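Side-chain contacts in YohF (Salmonella typhimurium, PDB 6WON), which probably acts as an oxidoreductase of the short-chain dehydrogenase/reductase family, likely an acetoin dehydrogenase: residues Val6-Ala11 with Glu74-Arg79; Gly17-Leu22 with Gly214-Ile219; Leu23-Gln26 with Asp30-Ile33; Arg126-Gln131 with His176-Asn181; Val223-Leu226 with Gly230-Tyr233. All blocks are in the same frame, centred on the assembly; numbering follows the deposited sequence.

Contact 1: Val6-Ala11 with Glu74-Arg79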
# COMPACT_ATOMS: atom_id res chain seq x y z
N VAL B 6 26.92 -14.09 14.77
CA VAL B 6 26.15 -13.91 15.99
C VAL B 6 24.80 -13.30 15.64
O VAL B 6 24.74 -12.30 14.91
CB VAL B 6 26.91 -13.03 17.01
CG1 VAL B 6 25.99 -12.66 18.18
CG2 VAL B 6 28.15 -13.76 17.50
N ALA B 7 23.73 -13.90 16.15
CA ALA B 7 22.39 -13.34 16.08
C ALA B 7 21.93 -12.97 17.49
O ALA B 7 22.07 -13.77 18.42
CB ALA B 7 21.40 -14.32 15.47
N ILE B 8 21.38 -11.78 17.63
CA ILE B 8 20.73 -11.38 18.87
C ILE B 8 19.24 -11.25 18.61
O ILE B 8 18.83 -10.63 17.63
CB ILE B 8 21.33 -10.08 19.42
CG1 ILE B 8 22.72 -10.40 19.99
CG2 ILE B 8 20.42 -9.49 20.50
CD1 ILE B 8 23.51 -9.20 20.33
N VAL B 9 18.45 -11.90 19.45
CA VAL B 9 17.00 -11.89 19.35
C VAL B 9 16.47 -11.39 20.68
O VAL B 9 16.69 -12.03 21.72
CB VAL B 9 16.43 -13.29 19.03
CG1 VAL B 9 14.93 -13.20 18.77
CG2 VAL B 9 17.17 -13.91 17.83
N THR B 10 15.76 -10.26 20.65
CA THR B 10 15.22 -9.75 21.90
C THR B 10 13.97 -10.52 22.30
O THR B 10 13.24 -11.05 21.45
CB THR B 10 14.90 -8.26 21.80
OG1 THR B 10 13.87 -8.03 20.83
CG2 THR B 10 16.15 -7.48 21.42
N ALA B 11 13.74 -10.60 23.61
CA ALA B 11 12.56 -11.26 24.17
C ALA B 11 12.45 -12.69 23.66
O ALA B 11 11.37 -13.17 23.31
CB ALA B 11 11.28 -10.47 23.88
N GLU B 74 24.39 -3.77 24.35
CA GLU B 74 25.83 -3.59 24.20
C GLU B 74 26.61 -4.59 25.04
O GLU B 74 27.65 -5.10 24.61
CB GLU B 74 26.22 -2.15 24.56
CG GLU B 74 27.72 -1.89 24.61
CD GLU B 74 28.39 -1.99 23.24
OE1 GLU B 74 27.68 -1.93 22.21
OE2 GLU B 74 29.63 -2.13 23.20
N HIS B 75 26.09 -4.92 26.23
CA HIS B 75 26.79 -5.90 27.07
C HIS B 75 26.72 -7.30 26.47
O HIS B 75 27.71 -8.04 26.50
CB HIS B 75 26.19 -5.91 28.48
CG HIS B 75 26.26 -4.59 29.17
ND1 HIS B 75 27.44 -3.90 29.34
CD2 HIS B 75 25.29 -3.82 29.73
CE1 HIS B 75 27.20 -2.76 29.98
NE2 HIS B 75 25.90 -2.69 30.22
N LEU B 76 25.56 -7.67 25.92
CA LEU B 76 25.43 -8.97 25.27
C LEU B 76 26.37 -9.08 24.07
O LEU B 76 27.09 -10.07 23.92
CB LEU B 76 23.97 -9.19 24.85
CG LEU B 76 23.55 -10.57 24.34
CD1 LEU B 76 23.96 -11.66 25.31
CD2 LEU B 76 22.03 -10.61 24.09
N ILE B 77 26.38 -8.05 23.21
CA ILE B 77 27.31 -8.03 22.09
C ILE B 77 28.74 -8.25 22.57
O ILE B 77 29.48 -9.07 22.02
CB ILE B 77 27.18 -6.70 21.32
CG1 ILE B 77 25.78 -6.56 20.72
CG2 ILE B 77 28.24 -6.60 20.23
CD1 ILE B 77 25.51 -5.19 20.12
N GLN B 78 29.14 -7.53 23.63
CA GLN B 78 30.50 -7.68 24.15
C GLN B 78 30.77 -9.12 24.57
O GLN B 78 31.86 -9.64 24.33
CB GLN B 78 30.73 -6.73 25.32
CG GLN B 78 30.76 -5.26 24.93
CD GLN B 78 31.88 -4.92 23.95
OE1 GLN B 78 33.01 -5.41 24.08
NE2 GLN B 78 31.57 -4.10 22.95
N ARG B 79 29.80 -9.77 25.20
CA ARG B 79 30.01 -11.15 25.62
C ARG B 79 30.14 -12.07 24.42
O ARG B 79 31.00 -12.96 24.40
CB ARG B 79 28.87 -11.60 26.53
CG ARG B 79 29.08 -11.20 27.99
CD ARG B 79 27.76 -11.13 28.74
NE ARG B 79 27.08 -12.42 28.75
CZ ARG B 79 25.86 -12.61 29.24
NH1 ARG B 79 25.19 -11.59 29.76
NH2 ARG B 79 25.31 -13.82 29.21
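Ile8, on strand 6-9 in the middle of the parallel sheet of a Rossmann fold, meets Leu76 and Ile77 of helix 71-80, which packs against one face of that sheet. The backbones come closest at Ile8 and Ile77, whose CA atoms are 8.1 Å apart, a spacing that side chains alone bridge.

The apolar contacts are made by both branches of Ile8. Its CG1 is anti to the carbonyl carbon (chi1 -73°) and the chain runs on extended, which sends CD1 out to the helix, where it lies 3.5 Å from Ile77 CG1; these two side chains cross nearly at right angles. The short branch turns to the leucine: Ile8 CG2 is 4.1 Å from Leu76 CD2, with Ile8 CG1 close behind at 4.2 Å from the same methyl, the two side chains reaching toward each other tip to tip. One isoleucine thus touches two consecutive helix residues, and all three are buried. Beyond them, Leu76 also packs on Ile59 of strand 56-60 and Ile77 on Ile123 of helix 103-131.

The polar bonds lie apart from these apolar contacts. No hydrogen bond crosses between the segments; Val6 and Ile8 instead pair through their backbones with Val85 of the adjoining strand. On the helix, Glu74 OE1 is hydrogen-bonded with His127 NE2, while Gln78 NE2 reaches the second carboxylate oxygen, Glu74 OE2, over 2.8 Å, with a bent N-H...O angle of 141° and 39° out of the carboxylate plane.

Contact 2: Gly17-Leu22 with Gly214-Ile219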
# COMPACT_ATOMS: atom_id res chain seq x y z
N GLY B 17 10.11 -14.85 19.62
CA GLY B 17 11.54 -14.65 19.85
C GLY B 17 12.28 -15.95 20.09
O GLY B 17 13.36 -16.19 19.53
N LYS B 18 11.70 -16.82 20.92
CA LYS B 18 12.34 -18.11 21.20
C LYS B 18 12.47 -18.95 19.93
O LYS B 18 13.52 -19.55 19.67
CB LYS B 18 11.55 -18.86 22.26
CG LYS B 18 11.99 -20.30 22.47
CD LYS B 18 11.16 -20.96 23.56
CE LYS B 18 11.59 -22.40 23.78
NZ LYS B 18 10.83 -23.02 24.91
N ALA B 19 11.39 -19.03 19.14
CA ALA B 19 11.44 -19.79 17.90
C ALA B 19 12.53 -19.27 16.97
O ALA B 19 13.30 -20.06 16.40
CB ALA B 19 10.06 -19.78 17.22
N CYS B 20 12.65 -17.94 16.82
CA CYS B 20 13.73 -17.37 16.02
C CYS B 20 15.09 -17.75 16.57
O CYS B 20 15.99 -18.16 15.83
CB CYS B 20 13.60 -15.84 15.93
SG CYS B 20 12.09 -15.24 15.13
N ALA B 21 15.27 -17.60 17.88
CA ALA B 21 16.58 -17.87 18.47
C ALA B 21 17.01 -19.31 18.23
O ALA B 21 18.17 -19.58 17.91
CB ALA B 21 16.57 -17.54 19.96
N LEU B 22 16.08 -20.25 18.39
CA LEU B 22 16.43 -21.66 18.27
C LEU B 22 16.67 -22.05 16.82
O LEU B 22 17.57 -22.85 16.52
CB LEU B 22 15.32 -22.52 18.89
CG LEU B 22 15.23 -22.49 20.43
CD1 LEU B 22 14.19 -23.51 20.91
CD2 LEU B 22 16.57 -22.77 21.07
N GLY B 214 -1.41 -18.50 13.58
CA GLY B 214 -0.14 -19.04 13.15
C GLY B 214 0.64 -19.64 14.30
O GLY B 214 0.36 -19.39 15.47
N SER B 215 1.61 -20.48 13.94
CA SER B 215 2.59 -20.97 14.90
C SER B 215 3.78 -20.01 14.95
O SER B 215 3.99 -19.21 14.04
CB SER B 215 3.08 -22.37 14.51
OG SER B 215 3.91 -22.29 13.36
N THR B 216 4.56 -20.10 16.03
CA THR B 216 5.78 -19.29 16.08
C THR B 216 6.80 -19.75 15.04
O THR B 216 7.53 -18.93 14.49
CB THR B 216 6.39 -19.32 17.48
OG1 THR B 216 6.68 -20.67 17.85
CG2 THR B 216 5.43 -18.70 18.50
N HIS B 217 6.85 -21.05 14.75
CA HIS B 217 7.72 -21.53 13.67
C HIS B 217 7.37 -20.86 12.34
O HIS B 217 8.26 -20.55 11.55
CB HIS B 217 7.65 -23.05 13.55
CG HIS B 217 8.42 -23.58 12.39
ND1 HIS B 217 9.80 -23.57 12.35
CD2 HIS B 217 8.02 -24.10 11.20
CE1 HIS B 217 10.22 -24.08 11.21
NE2 HIS B 217 9.16 -24.41 10.49
N GLU B 218 6.09 -20.59 12.09
CA GLU B 218 5.71 -19.98 10.82
C GLU B 218 6.19 -18.53 10.70
O GLU B 218 6.24 -18.00 9.58
CB GLU B 218 4.18 -20.08 10.61
CG GLU B 218 3.76 -21.50 10.18
CD GLU B 218 2.26 -21.81 10.32
OE1 GLU B 218 1.55 -21.21 11.16
OE2 GLU B 218 1.79 -22.71 9.58
N ILE B 219 6.55 -17.88 11.80
CA ILE B 219 7.27 -16.60 11.70
C ILE B 219 8.77 -16.82 11.66
O ILE B 219 9.48 -16.23 10.84
CB ILE B 219 6.89 -15.68 12.88
CG1 ILE B 219 5.39 -15.48 12.96
CG2 ILE B 219 7.60 -14.34 12.72
CD1 ILE B 219 4.79 -14.92 11.67
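Across this meeting of two helices the only close approaches are made by one methyl group: Ala19 CB faces Thr216, with Thr216 OG1 at 3.6 Å and Thr216 CB at 3.7 Å. No hydrogen bond crosses, and the approach to OG1 is a plain van der Waals one. The small side chain lets the backbones come close, the CA atoms of Ala19 and His217 being 5.9 Å apart, and Ala19 CB also lies 4.2 Å from His217 N. Thr216 holds OG1 between its own backbone N and carbonyl carbon (chi1 58°), which turns the oxygen toward the methyl, while CG2 stands anti to the carbonyl carbon.

The start of the second helix is fixed by a capping box. Ser215, at the N-cap, accepts from Glu218 N at its OG over 3.0 Å, and Ser215 N returns a nearly straight bond (172°) of 2.9 Å to Glu218 OE1, which it meets on the anti side, 30° out of the carboxylate plane. The other carboxylate oxygen, OE2, has a salt bridge to Arg212 and a hydrogen bond with Ser232 of the second subunit, so Glu218 serves both the capping box and the subunit interface. His217 directs its CB away from Ala19, and its NE2 is hydrogen-bonded with Glu229 of that same subunit.

Within the Rossmann fold the contact brings helix 15-27, which follows the first strand, against the beginning of helix 216-226. Ala19 and Cys20 continue onto Ala220, Leu22 leans on helix 39-50, and Ile219 packs on Val183 and Pro185 of strand 178-185.

Contact 3: Leu23-Gln26 with Asp30-Ile33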
# COMPACT_ATOMS: atom_id res chain seq x y z
N LEU B 23 15.89 -21.50 15.89
CA LEU B 23 16.12 -21.82 14.49
C LEU B 23 17.45 -21.25 14.02
O LEU B 23 18.20 -21.91 13.29
CB LEU B 23 14.97 -21.31 13.63
CG LEU B 23 14.96 -21.75 12.18
CD1 LEU B 23 15.20 -23.28 12.02
CD2 LEU B 23 13.63 -21.33 11.57
N LEU B 24 17.78 -20.03 14.46
CA LEU B 24 19.05 -19.43 14.07
C LEU B 24 20.22 -20.21 14.66
O LEU B 24 21.22 -20.44 13.98
CB LEU B 24 19.10 -17.96 14.49
CG LEU B 24 18.15 -17.03 13.73
CD1 LEU B 24 18.11 -15.60 14.33
CD2 LEU B 24 18.49 -17.00 12.24
N ALA B 25 20.10 -20.63 15.92
CA ALA B 25 21.10 -21.53 16.51
C ALA B 25 21.22 -22.81 15.70
O ALA B 25 22.33 -23.24 15.34
CB ALA B 25 20.73 -21.84 17.97
N GLN B 26 20.09 -23.44 15.37
CA GLN B 26 20.14 -24.63 14.53
C GLN B 26 20.80 -24.35 13.18
O GLN B 26 21.46 -25.23 12.62
CB GLN B 26 18.73 -25.19 14.32
CG GLN B 26 18.68 -26.53 13.60
CD GLN B 26 17.26 -27.02 13.39
OE1 GLN B 26 16.32 -26.47 13.95
NE2 GLN B 26 17.11 -28.06 12.60
N ASP B 30 25.87 -18.40 16.67
CA ASP B 30 25.91 -18.09 18.10
C ASP B 30 24.76 -17.13 18.40
O ASP B 30 24.41 -16.28 17.58
CB ASP B 30 27.25 -17.46 18.49
CG ASP B 30 28.39 -18.46 18.48
OD1 ASP B 30 28.12 -19.68 18.57
OD2 ASP B 30 29.56 -18.02 18.40
N ILE B 31 24.16 -17.28 19.58
CA ILE B 31 22.86 -16.67 19.88
C ILE B 31 22.97 -15.80 21.13
O ILE B 31 23.44 -16.27 22.17
CB ILE B 31 21.76 -17.73 20.07
CG1 ILE B 31 21.43 -18.38 18.74
CG2 ILE B 31 20.53 -17.10 20.69
CD1 ILE B 31 21.02 -17.40 17.68
N GLY B 32 22.49 -14.56 21.03
CA GLY B 32 22.18 -13.76 22.21
C GLY B 32 20.68 -13.72 22.46
O GLY B 32 19.89 -13.46 21.55
N ILE B 33 20.31 -13.97 23.72
CA ILE B 33 18.93 -14.07 24.16
C ILE B 33 18.69 -13.00 25.22
O ILE B 33 19.44 -12.92 26.20
CB ILE B 33 18.64 -15.47 24.74
CG1 ILE B 33 18.62 -16.53 23.64
CG2 ILE B 33 17.35 -15.50 25.55
CD1 ILE B 33 19.23 -17.87 24.08
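Two torsions bend Ile31 against the helix: with chi1 at -71° CG1 stands beside the backbone N, anti to the carbonyl carbon, and chi2 of -56° folds CD1 back instead of extending it. The long branch therefore lies along the helix surface and offers two carbons to two consecutive residues. Ile31 CG1 sits 3.6 Å from Ala25 CB, and Ile31 CD1 lies 3.8 Å from Leu24 CB. Between these points both carbons also approach the helix backbone, each being 3.8 Å from Ala25 N.

Leu24 takes part through its CB alone. Its CG and methyls continue past Ile31 toward Ala7 and Val9 of strand 6-9, so the leucine covers the neighbouring strand while its root touches this one. Ala25, with nothing beyond CB, lets the strand come near, and the CA atoms of Ala25 and Asp30 are 6.1 Å apart. The three touching residues are buried, and the contact is wholly apolar, with no hydrogen bond between the segments. The strand's backbone bonds laterally within the sheet: Gly32 with Ala7 and Val9, Ile31 with Arg55 and Glu57.

Only three residues connect the two segments, so the helix end and the strand that follows pack directly on each other. Together with strand 6-9 they make up the beta-alpha-beta crossover that opens the chain, the first such unit of a Rossmann fold and, in the short-chain dehydrogenase/reductase family, the part generally associated with dinucleotide binding.

Contact 4: Arg126-Gln131 with His176-Asn181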
# COMPACT_ATOMS: atom_id res chain seq x y z
N ARG B 126 25.94 0.01 14.79
CA ARG B 126 27.29 0.52 15.05
C ARG B 126 28.32 -0.60 15.03
O ARG B 126 29.43 -0.43 14.49
CB ARG B 126 27.34 1.26 16.39
CG ARG B 126 26.84 2.70 16.33
CD ARG B 126 26.46 3.21 17.73
NE ARG B 126 25.60 4.39 17.68
CZ ARG B 126 24.79 4.79 18.66
NH1 ARG B 126 24.70 4.09 19.79
NH2 ARG B 126 24.05 5.88 18.50
N HIS B 127 27.99 -1.75 15.62
CA HIS B 127 28.94 -2.86 15.62
C HIS B 127 29.09 -3.45 14.22
O HIS B 127 30.20 -3.81 13.81
CB HIS B 127 28.52 -3.93 16.62
CG HIS B 127 28.83 -3.59 18.04
ND1 HIS B 127 30.00 -3.99 18.66
CD2 HIS B 127 28.15 -2.85 18.95
CE1 HIS B 127 30.01 -3.52 19.90
NE2 HIS B 127 28.90 -2.84 20.10
N MET B 128 27.98 -3.55 13.49
CA MET B 128 28.04 -4.11 12.14
C MET B 128 28.90 -3.26 11.23
O MET B 128 29.65 -3.78 10.39
CB MET B 128 26.63 -4.23 11.56
CG MET B 128 25.77 -5.30 12.23
SD MET B 128 24.07 -5.12 11.70
CE MET B 128 23.29 -6.48 12.61
N ILE B 129 28.79 -1.94 11.36
CA ILE B 129 29.60 -1.04 10.54
C ILE B 129 31.07 -1.21 10.89
O ILE B 129 31.91 -1.40 10.00
CB ILE B 129 29.15 0.41 10.74
CG1 ILE B 129 27.77 0.61 10.11
CG2 ILE B 129 30.19 1.36 10.16
CD1 ILE B 129 27.06 1.87 10.60
N LYS B 130 31.39 -1.16 12.19
CA LYS B 130 32.77 -1.34 12.64
C LYS B 130 33.33 -2.69 12.20
O LYS B 130 34.48 -2.77 11.76
CB LYS B 130 32.84 -1.20 14.16
CG LYS B 130 34.24 -0.96 14.66
CD LYS B 130 34.37 -1.13 16.17
CE LYS B 130 35.84 -1.31 16.56
NZ LYS B 130 36.04 -2.46 17.50
N GLN B 131 32.54 -3.76 12.31
CA GLN B 131 33.00 -5.08 11.88
C GLN B 131 33.31 -5.12 10.39
O GLN B 131 34.18 -5.88 9.95
CB GLN B 131 31.96 -6.16 12.21
CG GLN B 131 31.87 -6.53 13.68
CD GLN B 131 30.47 -6.95 14.08
OE1 GLN B 131 30.11 -6.92 15.25
NE2 GLN B 131 29.66 -7.35 13.09
N HIS B 176 26.66 -0.03 4.09
CA HIS B 176 27.43 -0.94 4.93
C HIS B 176 27.04 -2.40 4.74
O HIS B 176 27.41 -3.25 5.55
CB HIS B 176 27.29 -0.55 6.40
CG HIS B 176 27.49 0.91 6.66
ND1 HIS B 176 28.70 1.54 6.48
CD2 HIS B 176 26.62 1.87 7.08
CE1 HIS B 176 28.58 2.82 6.79
NE2 HIS B 176 27.33 3.05 7.16
N HIS B 177 26.28 -2.70 3.68
CA HIS B 177 25.81 -4.05 3.41
C HIS B 177 24.99 -4.60 4.57
O HIS B 177 25.05 -5.79 4.91
CB HIS B 177 26.98 -4.97 3.06
CG HIS B 177 27.84 -4.43 1.96
ND1 HIS B 177 27.47 -4.48 0.63
CD2 HIS B 177 29.04 -3.79 1.99
CE1 HIS B 177 28.41 -3.91 -0.11
NE2 HIS B 177 29.38 -3.49 0.69
N ILE B 178 24.20 -3.72 5.18
CA ILE B 178 23.22 -4.08 6.20
C ILE B 178 21.84 -4.06 5.56
O ILE B 178 21.37 -3.02 5.08
CB ILE B 178 23.28 -3.13 7.41
CG1 ILE B 178 24.64 -3.22 8.11
CG2 ILE B 178 22.16 -3.45 8.39
CD1 ILE B 178 24.95 -2.04 9.04
N LEU B 179 21.18 -5.22 5.52
CA LEU B 179 19.84 -5.31 4.95
C LEU B 179 18.83 -5.27 6.09
O LEU B 179 19.03 -5.94 7.12
CB LEU B 179 19.67 -6.60 4.13
CG LEU B 179 20.81 -6.95 3.16
CD1 LEU B 179 20.47 -8.21 2.33
CD2 LEU B 179 21.14 -5.79 2.23
N VAL B 180 17.78 -4.47 5.93
CA VAL B 180 16.82 -4.22 7.01
C VAL B 180 15.41 -4.46 6.49
O VAL B 180 14.97 -3.79 5.54
CB VAL B 180 16.95 -2.80 7.58
CG1 VAL B 180 16.03 -2.62 8.78
CG2 VAL B 180 18.40 -2.54 7.95
N ASN B 181 14.70 -5.38 7.13
CA ASN B 181 13.34 -5.68 6.73
C ASN B 181 12.46 -5.83 7.96
O ASN B 181 12.96 -6.06 9.07
CB ASN B 181 13.27 -6.98 5.91
CG ASN B 181 14.01 -6.86 4.59
OD1 ASN B 181 13.49 -6.29 3.63
ND2 ASN B 181 15.22 -7.43 4.53
O HOH W 1 29.70 -3.54 7.07
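The last turns of helix 103-131 lie beside the loop entering strand 178-185, with CA atoms 6.0 Å apart at Ile129 and His176 and 7.6 Å apart at Met128 and Ile178. Ile129 covers one face of the His176 imidazole in a CH-pi contact: CG1 stands 3.6 Å from the ring centroid and 18° off the normal. Its chi1 of -69° and extended chi2 carry CD1 above the CD2-NE2 side of the ring, 3.6 Å from NE2, while CG2 passes above the ND1-CE1 side at 4.0 Å from CE1. The second pair is apolar. Ile178 pushes CD1 to 3.7 Å from Met128 CB, and Met128, extended beyond CG, passes SD obliquely across the isoleucine.

This is helix-on-sheet packing of the Rossmann fold: Met128 and Ile178 both also touch Ile137 on the neighbouring strand 135-140, and Ile178 meets Leu173 of helix 153-173. A water bridges the two backbones, donating to His176 O at 2.8 Å and weakly to Met128 O at 3.3 Å. Ile129 packs as well on Ile99 of the third subunit, and Arg126 NH2 is hydrogen-bonded to the carbonyl oxygen of that residue.

Contact 5: Val223-Leu226 with Gly230-Tyr233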
# COMPACT_ATOMS: atom_id res chain seq x y z
N VAL B 223 12.01 -15.35 9.19
CA VAL B 223 13.13 -14.62 9.80
C VAL B 223 14.45 -15.32 9.50
O VAL B 223 15.44 -14.67 9.15
CB VAL B 223 12.90 -14.48 11.32
CG1 VAL B 223 14.17 -13.96 11.99
CG2 VAL B 223 11.71 -13.55 11.61
N ALA B 224 14.48 -16.66 9.61
CA ALA B 224 15.68 -17.41 9.26
C ALA B 224 16.07 -17.19 7.79
O ALA B 224 17.25 -17.00 7.48
CB ALA B 224 15.49 -18.90 9.51
N TRP B 225 15.09 -17.25 6.88
CA TRP B 225 15.42 -17.05 5.47
C TRP B 225 16.05 -15.68 5.25
O TRP B 225 17.02 -15.55 4.50
CB TRP B 225 14.18 -17.22 4.58
CG TRP B 225 14.54 -16.94 3.14
CD1 TRP B 225 15.16 -17.80 2.26
CD2 TRP B 225 14.36 -15.71 2.42
NE1 TRP B 225 15.35 -17.19 1.05
CE2 TRP B 225 14.88 -15.90 1.12
CE3 TRP B 225 13.81 -14.47 2.75
CZ2 TRP B 225 14.86 -14.91 0.16
CZ3 TRP B 225 13.79 -13.48 1.78
CH2 TRP B 225 14.31 -13.70 0.50
N LEU B 226 15.51 -14.64 5.90
CA LEU B 226 16.06 -13.29 5.78
C LEU B 226 17.49 -13.19 6.29
O LEU B 226 18.21 -12.26 5.91
CB LEU B 226 15.18 -12.30 6.53
CG LEU B 226 13.84 -11.98 5.85
CD1 LEU B 226 12.94 -11.21 6.78
CD2 LEU B 226 14.07 -11.19 4.56
N GLY B 230 20.52 -16.46 0.58
CA GLY B 230 19.55 -16.25 -0.49
C GLY B 230 18.79 -14.93 -0.43
O GLY B 230 18.23 -14.50 -1.44
N ALA B 231 18.77 -14.28 0.74
CA ALA B 231 18.03 -13.03 0.91
C ALA B 231 18.88 -11.79 0.64
O ALA B 231 18.48 -10.67 1.01
CB ALA B 231 17.43 -12.96 2.31
N SER B 232 20.02 -11.94 -0.04
CA SER B 232 20.95 -10.83 -0.20
C SER B 232 20.40 -9.67 -1.05
O SER B 232 21.04 -8.62 -1.11
CB SER B 232 22.25 -11.34 -0.81
OG SER B 232 21.97 -12.39 -1.72
N TYR B 233 19.26 -9.83 -1.72
CA TYR B 233 18.69 -8.73 -2.50
C TYR B 233 17.42 -8.17 -1.89
O TYR B 233 16.81 -7.27 -2.48
CB TYR B 233 18.42 -9.19 -3.95
CG TYR B 233 18.52 -8.08 -4.97
CD1 TYR B 233 19.70 -7.35 -5.13
CD2 TYR B 233 17.43 -7.74 -5.78
CE1 TYR B 233 19.80 -6.34 -6.07
CE2 TYR B 233 17.52 -6.73 -6.73
CZ TYR B 233 18.70 -6.02 -6.87
OH TYR B 233 18.80 -5.01 -7.81
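A buried methyl-on-indole contact joins the C-terminal part of helix 216-226 to the loop that leads on to strand 238-241. Ala231 CB stands over one face of Trp225, 3.6 Å from the centroid of the six-membered ring and 10° off its normal, a CH-pi geometry. Trp225 CG is anti to the backbone N (chi1 177°), which swings the indole alongside its own helix and brings the ring over the returning loop. The same methyl is hemmed in by the backbone, with Trp225 O at 3.4 Å and Leu226 CA at 3.7 Å, and Leu226 CD2 is farther off at 4.4 Å. Gly230 O comes obliquely to Trp225 CZ2 at 3.8 Å.

In this Rossmann fold the loop leads from the last helix to the final strand of the sheet, and Trp225 O is hydrogen-bonded to Ser228 OG within it. Leu226 packs on Ile138 and Val183 of the sheet. The indole also belongs to a subunit interface: NE1 is hydrogen-bonded to Ser221 OG of the second subunit, and the ring meets Trp225 of that subunit with planes at about 35°. Tyr233 OH bonds to Arg212 O across the same interface.

Overall arrangement
Contacts 1, 3 and 5 are buried, contact 4 partly so, and contact 2 is a surface contact of the chain, next to the second subunit. Contacts 1 and 3, with centres about 10 Å apart, pack helices on neighbouring strands 6-9 and 30-35 with aliphatic carbons alone; Leu76 of one touches Gly32 of the other. Contacts 2 and 3 share helix 15-27, and contacts 2 and 5 share helix 216-226: its first residues adjoin a capping box beside a methyl-threonine approach, and Trp225 farther along gives an aromatic face. Contact 4 also uses a ring face, but adds a water. Contact 5 too reaches the second subunit, contact 4 the third, whereas contacts 1 and 3 touch no other chain.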